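Local coordinates for protein FkbI (Streptomyces hygroscopicus, PDB 1R2J) that binds FAD and probably acts as an acyl-ACP dehydrogenase in making the methoxymalonyl extender unit of the polyketide FK520, at residues A6-L11 with V31-D36; G138-T143 with A192-D197; A307-A312 with L342-E347. All coordinates share one frame; numbering follows the deposited sequence.

Contact 1: A6-L11 with V31-D36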
loop_
_atom_site.group_PDB
_atom_site.type_symbol
_atom_site.label_atom_id
_atom_site.label_comp_id
_atom_site.label_asym_id
_atom_site.label_seq_id
_atom_site.Cartn_x
_atom_site.Cartn_y
_atom_site.Cartn_z
ATOM N N ALA A 6 0.719 -18.286 -8.358
ATOM C CA ALA A 6 1.794 -19.031 -9.007
ATOM C C ALA A 6 2.449 -18.141 -10.053
ATOM O O ALA A 6 3.677 -18.109 -10.189
ATOM C CB ALA A 6 1.245 -20.294 -9.661
ATOM N N LEU A 7 1.616 -17.408 -10.784
ATOM C CA LEU A 7 2.085 -16.501 -11.820
ATOM C C LEU A 7 3.041 -15.447 -11.254
ATOM O O LEU A 7 4.074 -15.166 -11.865
ATOM C CB LEU A 7 0.894 -15.796 -12.485
ATOM C CG LEU A 7 1.230 -14.658 -13.455
ATOM C CD1 LEU A 7 1.851 -15.236 -14.709
ATOM C CD2 LEU A 7 -0.033 -13.878 -13.808
ATOM N N LEU A 8 2.685 -14.878 -10.099
ATOM C CA LEU A 8 3.473 -13.838 -9.436
ATOM C C LEU A 8 4.728 -14.422 -8.829
ATOM O O LEU A 8 5.758 -13.743 -8.702
ATOM C CB LEU A 8 2.673 -13.182 -8.309
ATOM C CG LEU A 8 2.041 -11.866 -8.742
ATOM C CD1 LEU A 8 3.137 -10.848 -9.087
ATOM C CD2 LEU A 8 1.147 -12.127 -9.926
ATOM N N THR A 9 4.641 -15.687 -8.427
ATOM C CA THR A 9 5.820 -16.318 -7.854
ATOM C C THR A 9 6.786 -16.378 -8.999
ATOM O O THR A 9 8.002 -16.281 -8.794
ATOM C CB THR A 9 5.697 -17.811 -7.484
ATOM O OG1 THR A 9 5.536 -18.605 -8.664
ATOM C CG2 THR A 9 4.575 -18.026 -6.507
ATOM N N ASP A 10 6.319 -16.621 -10.228
ATOM C CA ASP A 10 7.409 -16.668 -11.158
ATOM C C ASP A 10 7.825 -15.443 -11.939
ATOM O O ASP A 10 8.918 -15.378 -12.494
ATOM C CB ASP A 10 7.506 -17.963 -12.024
ATOM C CG ASP A 10 6.848 -19.222 -11.455
ATOM O OD1 ASP A 10 5.903 -19.758 -12.045
ATOM O OD2 ASP A 10 7.357 -19.680 -10.412
ATOM N N LEU A 11 6.909 -14.483 -11.915
ATOM C CA LEU A 11 7.062 -13.172 -12.457
ATOM C C LEU A 11 8.193 -12.699 -11.517
ATOM O O LEU A 11 9.316 -12.476 -11.946
ATOM C CB LEU A 11 5.784 -12.343 -12.280
ATOM C CG LEU A 11 5.011 -12.170 -13.591
ATOM C CD1 LEU A 11 4.879 -13.518 -14.263
ATOM C CD2 LEU A 11 3.650 -11.557 -13.340
ATOM N N VAL A 31 2.961 -2.631 -16.016
ATOM C CA VAL A 31 1.946 -2.435 -17.048
ATOM C C VAL A 31 1.281 -3.773 -17.372
ATOM O O VAL A 31 0.069 -3.839 -17.582
ATOM C CB VAL A 31 2.565 -1.827 -18.339
ATOM C CG1 VAL A 31 3.768 -2.630 -18.766
ATOM C CG2 VAL A 31 1.534 -1.804 -19.459
ATOM N N ARG A 32 2.085 -4.832 -17.398
ATOM C CA ARG A 32 1.610 -6.182 -17.684
ATOM C C ARG A 32 0.587 -6.619 -16.629
ATOM O O ARG A 32 -0.495 -7.114 -16.957
ATOM C CB ARG A 32 2.805 -7.139 -17.690
ATOM C CG ARG A 32 2.605 -8.440 -18.453
ATOM C CD ARG A 32 1.987 -9.539 -17.618
ATOM N NE ARG A 32 2.638 -10.819 -17.898
ATOM C CZ ARG A 32 2.074 -12.011 -17.715
ATOM N NH1 ARG A 32 0.830 -12.099 -17.253
ATOM N NH2 ARG A 32 2.752 -13.117 -17.995
ATOM N N LEU A 33 0.939 -6.441 -15.359
ATOM C CA LEU A 33 0.047 -6.797 -14.257
ATOM C C LEU A 33 -1.169 -5.871 -14.236
ATOM O O LEU A 33 -2.282 -6.300 -13.935
ATOM C CB LEU A 33 0.791 -6.685 -12.922
ATOM C CG LEU A 33 1.710 -7.820 -12.456
ATOM C CD1 LEU A 33 2.535 -8.349 -13.600
ATOM C CD2 LEU A 33 2.615 -7.293 -11.347
ATOM N N GLY A 34 -0.950 -4.593 -14.544
ATOM C CA GLY A 34 -2.048 -3.641 -14.552
ATOM C C GLY A 34 -3.076 -4.020 -15.607
ATOM O O GLY A 34 -4.284 -4.016 -15.355
ATOM N N ALA A 35 -2.579 -4.356 -16.796
ATOM C CA ALA A 35 -3.430 -4.750 -17.912
ATOM C C ALA A 35 -4.139 -6.072 -17.621
ATOM O O ALA A 35 -5.197 -6.339 -18.180
ATOM C CB ALA A 35 -2.598 -4.862 -19.191
ATOM N N ASP A 36 -3.557 -6.899 -16.752
ATOM C CA ASP A 36 -4.190 -8.170 -16.400
ATOM C C ASP A 36 -5.252 -7.960 -15.324
ATOM O O ASP A 36 -5.939 -8.905 -14.938
ATOM C CB ASP A 36 -3.174 -9.188 -15.869
ATOM C CG ASP A 36 -2.224 -9.701 -16.943
ATOM O OD1 ASP A 36 -2.624 -9.772 -18.125
ATOM O OD2 ASP A 36 -1.076 -10.055 -16.590
#

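Contact 2: G138-T143 with A192-D197. With FAD (flavin-adenine dinucleotide), chain B.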
loop_
_atom_site.group_PDB
_atom_site.type_symbol
_atom_site.label_atom_id
_atom_site.label_comp_id
_atom_site.label_asym_id
_atom_site.label_seq_id
_atom_site.Cartn_x
_atom_site.Cartn_y
_atom_site.Cartn_z
ATOM N N GLY A 138 0.190 22.855 -5.521
ATOM C CA GLY A 138 0.635 22.356 -4.234
ATOM C C GLY A 138 1.872 21.486 -4.302
ATOM O O GLY A 138 2.657 21.562 -5.250
ATOM N N HIS A 139 2.035 20.646 -3.288
ATOM C CA HIS A 139 3.181 19.759 -3.188
ATOM C C HIS A 139 2.811 18.555 -2.325
ATOM O O HIS A 139 2.180 18.705 -1.281
ATOM C CB HIS A 139 4.352 20.509 -2.542
ATOM C CG HIS A 139 5.626 19.721 -2.475
ATOM N ND1 HIS A 139 5.700 18.477 -1.883
ATOM C CD2 HIS A 139 6.878 20.006 -2.905
ATOM C CE1 HIS A 139 6.942 18.032 -1.951
ATOM N NE2 HIS A 139 7.677 18.941 -2.566
ATOM N N LYS A 140 3.189 17.364 -2.775
ATOM C CA LYS A 140 2.925 16.142 -2.022
ATOM C C LYS A 140 4.274 15.476 -1.795
ATOM O O LYS A 140 5.212 15.683 -2.571
ATOM C CB LYS A 140 2.003 15.196 -2.798
ATOM C CG LYS A 140 0.588 15.722 -3.030
ATOM C CD LYS A 140 -0.111 16.061 -1.719
ATOM C CE LYS A 140 -1.511 16.612 -1.957
ATOM N NZ LYS A 140 -2.202 17.025 -0.694
ATOM N N VAL A 141 4.377 14.680 -0.736
ATOM C CA VAL A 141 5.626 14.005 -0.425
ATOM C C VAL A 141 5.460 12.499 -0.340
ATOM O O VAL A 141 4.361 11.996 -0.095
ATOM C CB VAL A 141 6.203 14.494 0.920
ATOM C CG1 VAL A 141 6.564 15.968 0.829
ATOM C CG2 VAL A 141 5.190 14.242 2.040
ATOM N N TRP A 142 6.560 11.785 -0.562
ATOM C CA TRP A 142 6.572 10.329 -0.477
ATOM C C TRP A 142 5.484 9.561 -1.210
ATOM O O TRP A 142 5.122 8.468 -0.786
ATOM C CB TRP A 142 6.531 9.909 0.990
ATOM C CG TRP A 142 7.847 9.930 1.637
ATOM C CD1 TRP A 142 8.427 10.973 2.298
ATOM C CD2 TRP A 142 8.781 8.852 1.683
ATOM N NE1 TRP A 142 9.668 10.608 2.757
ATOM C CE2 TRP A 142 9.910 9.309 2.393
ATOM C CE3 TRP A 142 8.774 7.541 1.191
ATOM C CZ2 TRP A 142 11.026 8.499 2.628
ATOM C CZ3 TRP A 142 9.881 6.736 1.424
ATOM C CH2 TRP A 142 10.993 7.221 2.138
ATOM N N THR A 143 4.969 10.102 -2.306
ATOM C CA THR A 143 3.914 9.420 -3.047
ATOM C C THR A 143 4.387 8.093 -3.635
ATOM O O THR A 143 5.254 8.065 -4.509
ATOM C CB THR A 143 3.386 10.307 -4.182
ATOM O OG1 THR A 143 3.149 11.624 -3.671
ATOM C CG2 THR A 143 2.080 9.752 -4.727
ATOM N N ALA A 192 8.047 9.244 -4.675
ATOM C CA ALA A 192 8.476 10.513 -5.239
ATOM C C ALA A 192 7.603 11.653 -4.750
ATOM O O ALA A 192 6.415 11.466 -4.495
ATOM C CB ALA A 192 8.439 10.437 -6.760
ATOM N N ASP A 193 8.202 12.830 -4.595
ATOM C CA ASP A 193 7.452 13.998 -4.166
ATOM C C ASP A 193 6.823 14.577 -5.426
ATOM O O ASP A 193 7.355 14.409 -6.526
ATOM C CB ASP A 193 8.369 15.047 -3.527
ATOM C CG ASP A 193 9.090 14.530 -2.289
ATOM O OD1 ASP A 193 8.546 13.641 -1.596
ATOM O OD2 ASP A 193 10.200 15.027 -2.000
ATOM N N LEU A 194 5.696 15.258 -5.265
ATOM C CA LEU A 194 5.008 15.856 -6.397
ATOM C C LEU A 194 5.030 17.380 -6.303
ATOM O O LEU A 194 4.592 17.961 -5.310
ATOM C CB LEU A 194 3.554 15.375 -6.444
ATOM C CG LEU A 194 3.313 13.865 -6.415
ATOM C CD1 LEU A 194 1.817 13.583 -6.495
ATOM C CD2 LEU A 194 4.054 13.205 -7.569
ATOM N N HIS A 195 5.551 18.023 -7.338
ATOM C CA HIS A 195 5.595 19.478 -7.377
ATOM C C HIS A 195 4.537 19.918 -8.378
ATOM O O HIS A 195 4.651 19.652 -9.574
ATOM C CB HIS A 195 6.979 19.945 -7.815
ATOM C CG HIS A 195 8.088 19.400 -6.969
ATOM N ND1 HIS A 195 8.304 19.813 -5.673
ATOM C CD2 HIS A 195 9.028 18.460 -7.227
ATOM C CE1 HIS A 195 9.330 19.151 -5.169
ATOM N NE2 HIS A 195 9.787 18.323 -6.091
ATOM N N LEU A 196 3.493 20.568 -7.877
ATOM C CA LEU A 196 2.405 21.028 -8.726
ATOM C C LEU A 196 2.374 22.554 -8.824
ATOM O O LEU A 196 1.879 23.235 -7.925
ATOM C CB LEU A 196 1.069 20.520 -8.176
ATOM C CG LEU A 196 0.930 19.004 -8.001
ATOM C CD1 LEU A 196 -0.388 18.701 -7.310
ATOM C CD2 LEU A 196 1.005 18.307 -9.349
ATOM N N ASP A 197 2.895 23.078 -9.930
ATOM C CA ASP A 197 2.940 24.521 -10.160
ATOM C C ASP A 197 1.884 24.923 -11.190
ATOM O O ASP A 197 2.097 24.791 -12.394
ATOM C CB ASP A 197 4.347 24.913 -10.634
ATOM C CG ASP A 197 4.454 26.377 -11.026
ATOM O OD1 ASP A 197 3.886 27.234 -10.316
ATOM O OD2 ASP A 197 5.120 26.669 -12.043
HETATM P PA FAD B . 4.501 12.863 11.751
HETATM O O1A FAD B . 3.224 12.561 11.116
HETATM O O2A FAD B . 5.524 13.951 11.556
HETATM O O5B FAD B . 5.263 11.696 12.378
HETATM C C5B FAD B . 4.910 11.758 13.703
HETATM C C4B FAD B . 5.428 10.724 14.643
HETATM O O4B FAD B . 4.652 11.318 15.742
HETATM C C3B FAD B . 4.765 9.424 14.317
HETATM O O3B FAD B . 5.463 8.401 14.947
HETATM C C2B FAD B . 3.407 9.559 14.822
HETATM O O2B FAD B . 2.633 8.379 15.160
HETATM C C1B FAD B . 3.543 10.510 16.047
HETATM N N9A FAD B . 2.390 11.336 16.191
HETATM C C8A FAD B . 1.895 12.409 15.403
HETATM N N7A FAD B . 0.789 12.945 15.825
HETATM C C5A FAD B . 0.476 12.229 16.965
HETATM C C6A FAD B . -0.575 12.306 17.883
HETATM N N6A FAD B . -1.562 13.207 17.782
HETATM N N1A FAD B . -0.584 11.412 18.937
HETATM C C2A FAD B . 0.397 10.490 19.073
HETATM N N3A FAD B . 1.489 10.334 18.213
HETATM C C4A FAD B . 1.398 11.300 17.173
HETATM N N1 FAD B . 1.745 9.431 1.782
HETATM C C2 FAD B . 0.814 9.589 0.753
HETATM O O2 FAD B . 0.004 10.535 0.733
HETATM N N3 FAD B . 0.793 8.669 -0.286
HETATM C C4 FAD B . 1.664 7.556 -0.406
HETATM O O4 FAD B . 1.559 6.778 -1.402
HETATM C C4X FAD B . 2.586 7.432 0.609
HETATM N N5 FAD B . 3.508 6.306 0.489
HETATM C C5X FAD B . 4.493 6.155 1.488
HETATM C C6 FAD B . 5.448 5.104 1.443
HETATM C C7 FAD B . 6.491 4.928 2.402
HETATM C C7M FAD B . 7.477 3.770 2.268
HETATM C C8 FAD B . 6.582 5.871 3.464
HETATM C C8M FAD B . 7.656 5.829 4.536
HETATM C C9 FAD B . 5.672 6.891 3.565
HETATM C C9A FAD B . 4.599 7.057 2.614
HETATM N N10 FAD B . 3.593 8.156 2.675
HETATM C C10 FAD B . 2.617 8.364 1.693
HETATM C "C1'" FAD B . 3.807 8.862 3.865
HETATM C "C2'" FAD B . 2.934 8.246 5.100
HETATM O "O2'" FAD B . 1.663 8.908 4.836
HETATM C "C3'" FAD B . 3.501 8.852 6.258
HETATM O "O3'" FAD B . 4.190 7.829 7.019
HETATM C "C4'" FAD B . 2.853 9.636 7.426
HETATM O "O4'" FAD B . 1.921 10.652 7.173
HETATM C "C5'" FAD B . 4.121 10.172 7.896
HETATM O "O5'" FAD B . 4.055 11.472 8.397
HETATM P P FAD B . 5.492 12.139 8.755
HETATM O O1P FAD B . 4.484 13.004 8.365
HETATM O O2P FAD B . 6.280 13.435 9.085
HETATM O O3P FAD B . 5.104 12.517 10.288
#

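Contact 3: A307-A312 with L342-E347. With FAD (flavin-adenine dinucleotide), chain B.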
loop_
_atom_site.group_PDB
_atom_site.type_symbol
_atom_site.label_atom_id
_atom_site.label_comp_id
_atom_site.label_asym_id
_atom_site.label_seq_id
_atom_site.Cartn_x
_atom_site.Cartn_y
_atom_site.Cartn_z
ATOM N N ALA A 307 -1.554 -6.228 12.076
ATOM C CA ALA A 307 -0.730 -6.897 11.073
ATOM C C ALA A 307 0.619 -6.199 10.950
ATOM O O ALA A 307 1.652 -6.845 10.818
ATOM C CB ALA A 307 -1.448 -6.918 9.722
ATOM N N ALA A 308 0.608 -4.872 11.018
ATOM C CA ALA A 308 1.841 -4.110 10.906
ATOM C C ALA A 308 2.751 -4.324 12.114
ATOM O O ALA A 308 3.933 -4.640 11.952
ATOM C CB ALA A 308 1.527 -2.626 10.729
ATOM N N GLU A 309 2.207 -4.159 13.318
ATOM C CA GLU A 309 3.003 -4.346 14.525
ATOM C C GLU A 309 3.517 -5.784 14.618
ATOM O O GLU A 309 4.673 -6.007 14.977
ATOM C CB GLU A 309 2.200 -3.976 15.792
ATOM C CG GLU A 309 2.006 -2.460 15.976
ATOM C CD GLU A 309 1.861 -2.023 17.436
ATOM O OE1 GLU A 309 2.267 -0.883 17.756
ATOM O OE2 GLU A 309 1.344 -2.803 18.262
ATOM N N ARG A 310 2.664 -6.752 14.296
ATOM C CA ARG A 310 3.070 -8.155 14.337
ATOM C C ARG A 310 4.104 -8.454 13.251
ATOM O O ARG A 310 5.021 -9.242 13.471
ATOM C CB ARG A 310 1.859 -9.078 14.161
ATOM C CG ARG A 310 0.790 -8.967 15.268
ATOM C CD ARG A 310 1.397 -9.072 16.671
ATOM N NE ARG A 310 2.131 -10.321 16.874
ATOM C CZ ARG A 310 3.184 -10.445 17.678
ATOM N NH1 ARG A 310 3.632 -9.393 18.357
ATOM N NH2 ARG A 310 3.787 -11.622 17.805
ATOM N N ALA A 311 3.956 -7.827 12.082
ATOM C CA ALA A 311 4.905 -8.041 10.993
ATOM C C ALA A 311 6.290 -7.488 11.362
ATOM O O ALA A 311 7.314 -8.111 11.066
ATOM C CB ALA A 311 4.402 -7.381 9.709
ATOM N N ALA A 312 6.317 -6.318 12.001
ATOM C CA ALA A 312 7.575 -5.695 12.416
ATOM C C ALA A 312 8.268 -6.569 13.461
ATOM O O ALA A 312 9.484 -6.763 13.421
ATOM C CB ALA A 312 7.315 -4.305 12.995
ATOM N N LEU A 342 8.502 0.332 8.165
ATOM C CA LEU A 342 7.790 1.389 7.451
ATOM C C LEU A 342 6.271 1.227 7.540
ATOM O O LEU A 342 5.548 2.214 7.645
ATOM C CB LEU A 342 8.252 1.428 5.987
ATOM C CG LEU A 342 9.153 2.610 5.578
ATOM C CD1 LEU A 342 10.103 2.985 6.708
ATOM C CD2 LEU A 342 9.932 2.244 4.317
ATOM N N MET A 343 5.790 -0.014 7.519
ATOM C CA MET A 343 4.355 -0.281 7.604
ATOM C C MET A 343 3.754 0.184 8.931
ATOM O O MET A 343 2.569 0.507 8.996
ATOM C CB MET A 343 4.079 -1.770 7.400
ATOM C CG MET A 343 4.508 -2.290 6.025
ATOM S SD MET A 343 3.758 -1.375 4.663
ATOM C CE MET A 343 5.053 -0.168 4.316
ATOM N N GLU A 344 4.568 0.213 9.986
ATOM C CA GLU A 344 4.105 0.673 11.297
ATOM C C GLU A 344 3.906 2.192 11.304
ATOM O O GLU A 344 3.203 2.738 12.160
ATOM C CB GLU A 344 5.128 0.324 12.382
ATOM C CG GLU A 344 5.143 -1.128 12.818
ATOM C CD GLU A 344 6.160 -1.394 13.921
ATOM O OE1 GLU A 344 5.745 -1.782 15.038
ATOM O OE2 GLU A 344 7.373 -1.214 13.668
ATOM N N ILE A 345 4.540 2.858 10.344
ATOM C CA ILE A 345 4.495 4.309 10.218
ATOM C C ILE A 345 3.430 4.843 9.248
ATOM O O ILE A 345 2.784 5.848 9.544
ATOM C CB ILE A 345 5.894 4.836 9.782
ATOM C CG1 ILE A 345 6.933 4.496 10.861
ATOM C CG2 ILE A 345 5.839 6.336 9.514
ATOM C CD1 ILE A 345 8.383 4.511 10.364
ATOM N N ILE A 346 3.235 4.171 8.109
ATOM C CA ILE A 346 2.265 4.627 7.098
ATOM C C ILE A 346 0.819 4.141 7.257
ATOM O O ILE A 346 0.538 3.252 8.057
ATOM C CB ILE A 346 2.743 4.251 5.668
ATOM C CG1 ILE A 346 2.408 2.787 5.341
ATOM C CG2 ILE A 346 4.233 4.434 5.579
ATOM C CD1 ILE A 346 2.715 2.392 3.879
ATOM N N GLU A 347 -0.083 4.736 6.472
ATOM C CA GLU A 347 -1.512 4.404 6.481
ATOM C C GLU A 347 -2.092 4.478 7.894
ATOM O O GLU A 347 -2.883 3.629 8.302
ATOM C CB GLU A 347 -1.730 3.001 5.897
ATOM C CG GLU A 347 -1.327 2.865 4.427
ATOM C CD GLU A 347 -2.398 3.335 3.468
ATOM O OE1 GLU A 347 -2.111 3.426 2.258
ATOM O OE2 GLU A 347 -3.532 3.603 3.920
HETATM P PA FAD B . 4.501 12.863 11.751
HETATM O O1A FAD B . 3.224 12.561 11.116
HETATM O O2A FAD B . 5.524 13.951 11.556
HETATM O O5B FAD B . 5.263 11.696 12.378
HETATM C C5B FAD B . 4.910 11.758 13.703
HETATM C C4B FAD B . 5.428 10.724 14.643
HETATM O O4B FAD B . 4.652 11.318 15.742
HETATM C C3B FAD B . 4.765 9.424 14.317
HETATM O O3B FAD B . 5.463 8.401 14.947
HETATM C C2B FAD B . 3.407 9.559 14.822
HETATM O O2B FAD B . 2.633 8.379 15.160
HETATM C C1B FAD B . 3.543 10.510 16.047
HETATM N N9A FAD B . 2.390 11.336 16.191
HETATM C C8A FAD B . 1.895 12.409 15.403
HETATM N N7A FAD B . 0.789 12.945 15.825
HETATM C C5A FAD B . 0.476 12.229 16.965
HETATM C C6A FAD B . -0.575 12.306 17.883
HETATM N N6A FAD B . -1.562 13.207 17.782
HETATM N N1A FAD B . -0.584 11.412 18.937
HETATM C C2A FAD B . 0.397 10.490 19.073
HETATM N N3A FAD B . 1.489 10.334 18.213
HETATM C C4A FAD B . 1.398 11.300 17.173
HETATM N N1 FAD B . 1.745 9.431 1.782
HETATM C C2 FAD B . 0.814 9.589 0.753
HETATM O O2 FAD B . 0.004 10.535 0.733
HETATM N N3 FAD B . 0.793 8.669 -0.286
HETATM C C4 FAD B . 1.664 7.556 -0.406
HETATM O O4 FAD B . 1.559 6.778 -1.402
HETATM C C4X FAD B . 2.586 7.432 0.609
HETATM N N5 FAD B . 3.508 6.306 0.489
HETATM C C5X FAD B . 4.493 6.155 1.488
HETATM C C6 FAD B . 5.448 5.104 1.443
HETATM C C7 FAD B . 6.491 4.928 2.402
HETATM C C7M FAD B . 7.477 3.770 2.268
HETATM C C8 FAD B . 6.582 5.871 3.464
HETATM C C8M FAD B . 7.656 5.829 4.536
HETATM C C9 FAD B . 5.672 6.891 3.565
HETATM C C9A FAD B . 4.599 7.057 2.614
HETATM N N10 FAD B . 3.593 8.156 2.675
HETATM C C10 FAD B . 2.617 8.364 1.693
HETATM C "C1'" FAD B . 3.807 8.862 3.865
HETATM C "C2'" FAD B . 2.934 8.246 5.100
HETATM O "O2'" FAD B . 1.663 8.908 4.836
HETATM C "C3'" FAD B . 3.501 8.852 6.258
HETATM O "O3'" FAD B . 4.190 7.829 7.019
HETATM C "C4'" FAD B . 2.853 9.636 7.426
HETATM O "O4'" FAD B . 1.921 10.652 7.173
HETATM C "C5'" FAD B . 4.121 10.172 7.896
HETATM O "O5'" FAD B . 4.055 11.472 8.397
HETATM P P FAD B . 5.492 12.139 8.755
HETATM O O1P FAD B . 4.484 13.004 8.365
HETATM O O2P FAD B . 6.280 13.435 9.085
HETATM O O3P FAD B . 5.104 12.517 10.288
HETATM O O HOH W 1 5.969 -4.111 16.533
#

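Contact 1: A6-L11 with V31-D36
Arg32 reaches from helix 27-35 to the leucines of helix 5-12. Its CG stands anti to the backbone N (chi1 -158°). The chain then bends at chi2 and chi3, and the guanidinium ends beside the Leu7 branches. NH1 lies 4.0 Å from Leu7 CD2. NH2 lies 4.0 Å from Leu7 CD1, and 4.3 Å from Leu11 CD1. NH1 also forms a salt bridge of 2.9 Å with Asp36 OD2. That oxygen lies in the guanidinium plane and is met on its syn side. The bond is fairly straight, at 163°, and fixes how the flat group is turned.

Beyond the arginine the contact is apolar. Leu11 and Leu33 lie alongside each other, pointing opposite ways, and Leu11 CD2 presses to 3.4 Å from Leu33 CD1, a tight fit. Leu33 CD2 meets Leu8 CD1 at 4.2 Å. Leu8 and Leu33 are buried, and both also pack on Leu71 of helix 69-88. Leu8 further touches Phe60, Val64 and Leu67 of helix 54-67.

Segments 6-11 and 31-35 run nearly antiparallel in the N-terminal helical domain. No hydrogen bond joins them. Leucine packing holds them, while the arginine's salt bridge runs to Asp36, just past the end of its own helix.

Contact 2: G138-T143 with A192-D197
Lys140 and Leu194 form a hydrogen-bonded antiparallel pair at the tight centre of this contact. Leu194 N gives a bond of 2.8 Å to Lys140 O, and Lys140 N returns one to Leu194 O. Gly138 and Leu196 repeat the pattern. On the buried face Leu194 CG packs 3.5 Å from Thr143 OG1, and the two side chains cross at about a right angle. Lys140 NZ is hydrogen-bonded to Phe111 O and Phe155 O and forms a salt bridge with Glu113.

The other face is partly exposed. With CG anti to the backbone N (chi1 -176°), the His139 ring lies beside that of His195, NE2 3.1 Å from His195 CE1. The ring planes are 82° apart. Leu194 O sits over one face of the His139 ring.

A beta bulge shifts the register between Lys140 and Thr143. Asp193 OD1 bridges it by accepting Trp142 N at 2.9 Å, met nearly along the C-O axis. Within the bulge, Trp142 O lies 3.0 Å from FAD N5, and Trp142 CE3 lies 3.6 Å from FAD C8.

The pair belongs to the beta domain in the middle of the acyl-CoA dehydrogenase fold. Strand 175-179 pairs with the far side of strand 192-196. Leu152 and Val154 of strand 151-156 pack on Leu194 and Leu196.

Contact 3: A307-A312 with L342-E347
The carboxylates of Glu344 and Glu309 are turned 68° apart, and their side chains cross at about a right angle. Ala312 CB lies over one face of the Glu344 carboxylate, 3.2 Å from its OE2. Glu309 CG comes to 3.9 Å from Glu344 OE1. A water bridges the helices, donating at 2.8 Å to both Glu309 O and Glu344 OE1. Glu344 CG is anti to its carbonyl carbon (chi1 -76°), and CD continues extended (chi2 -179°), which carries the acid across to helix 297-322.

The like charges stay 4.5 Å apart, measured from Glu309 OE1 to Glu344 OE1. Each acid has a basic partner: Glu309 pairs with Arg354, and Glu344 with Lys341. These partners probably ease the repulsion. Deeper in, Ala308 CB rests 3.7 Å from Met343 O. The small alanines let the end of helix 332-345 come close.

The other side of segment 342-347 faces the cofactor. Ile346 CG2 stands over the flavin, 3.5 Å from FAD C8. Leu342 CD2 meets the FAD methyl C7M, and Ile345 CG2 lies 3.3 Å from FAD O3'. The arrangement belongs to the C-terminal helical domain of the acyl-CoA dehydrogenase fold, where the end of helix 332-345 lines the FAD site.

Each contact lies in a different part of the acyl-CoA dehydrogenase fold. Contact 1 joins two N-terminal helices, and contact 3 joins two C-terminal ones. Contact 2 is the strand pair of the middle beta domain. All are partly buried, but the centre of contact 3 lies about 11 Å from the centre of the chain, nearer than the other two. Contact 1 is leucine packing flanked by an exposed arginine, away from FAD. Contact 2 rests on backbone hydrogen bonds. Contact 3 uses small alanines, two neighbouring acids, each with its own basic partner, and a water. Contacts 2 and 3 do not touch, with nearest atoms about 5 Å apart, yet both reach FAD. Trp142 and Ile346 approach opposite faces of its flavin ring system.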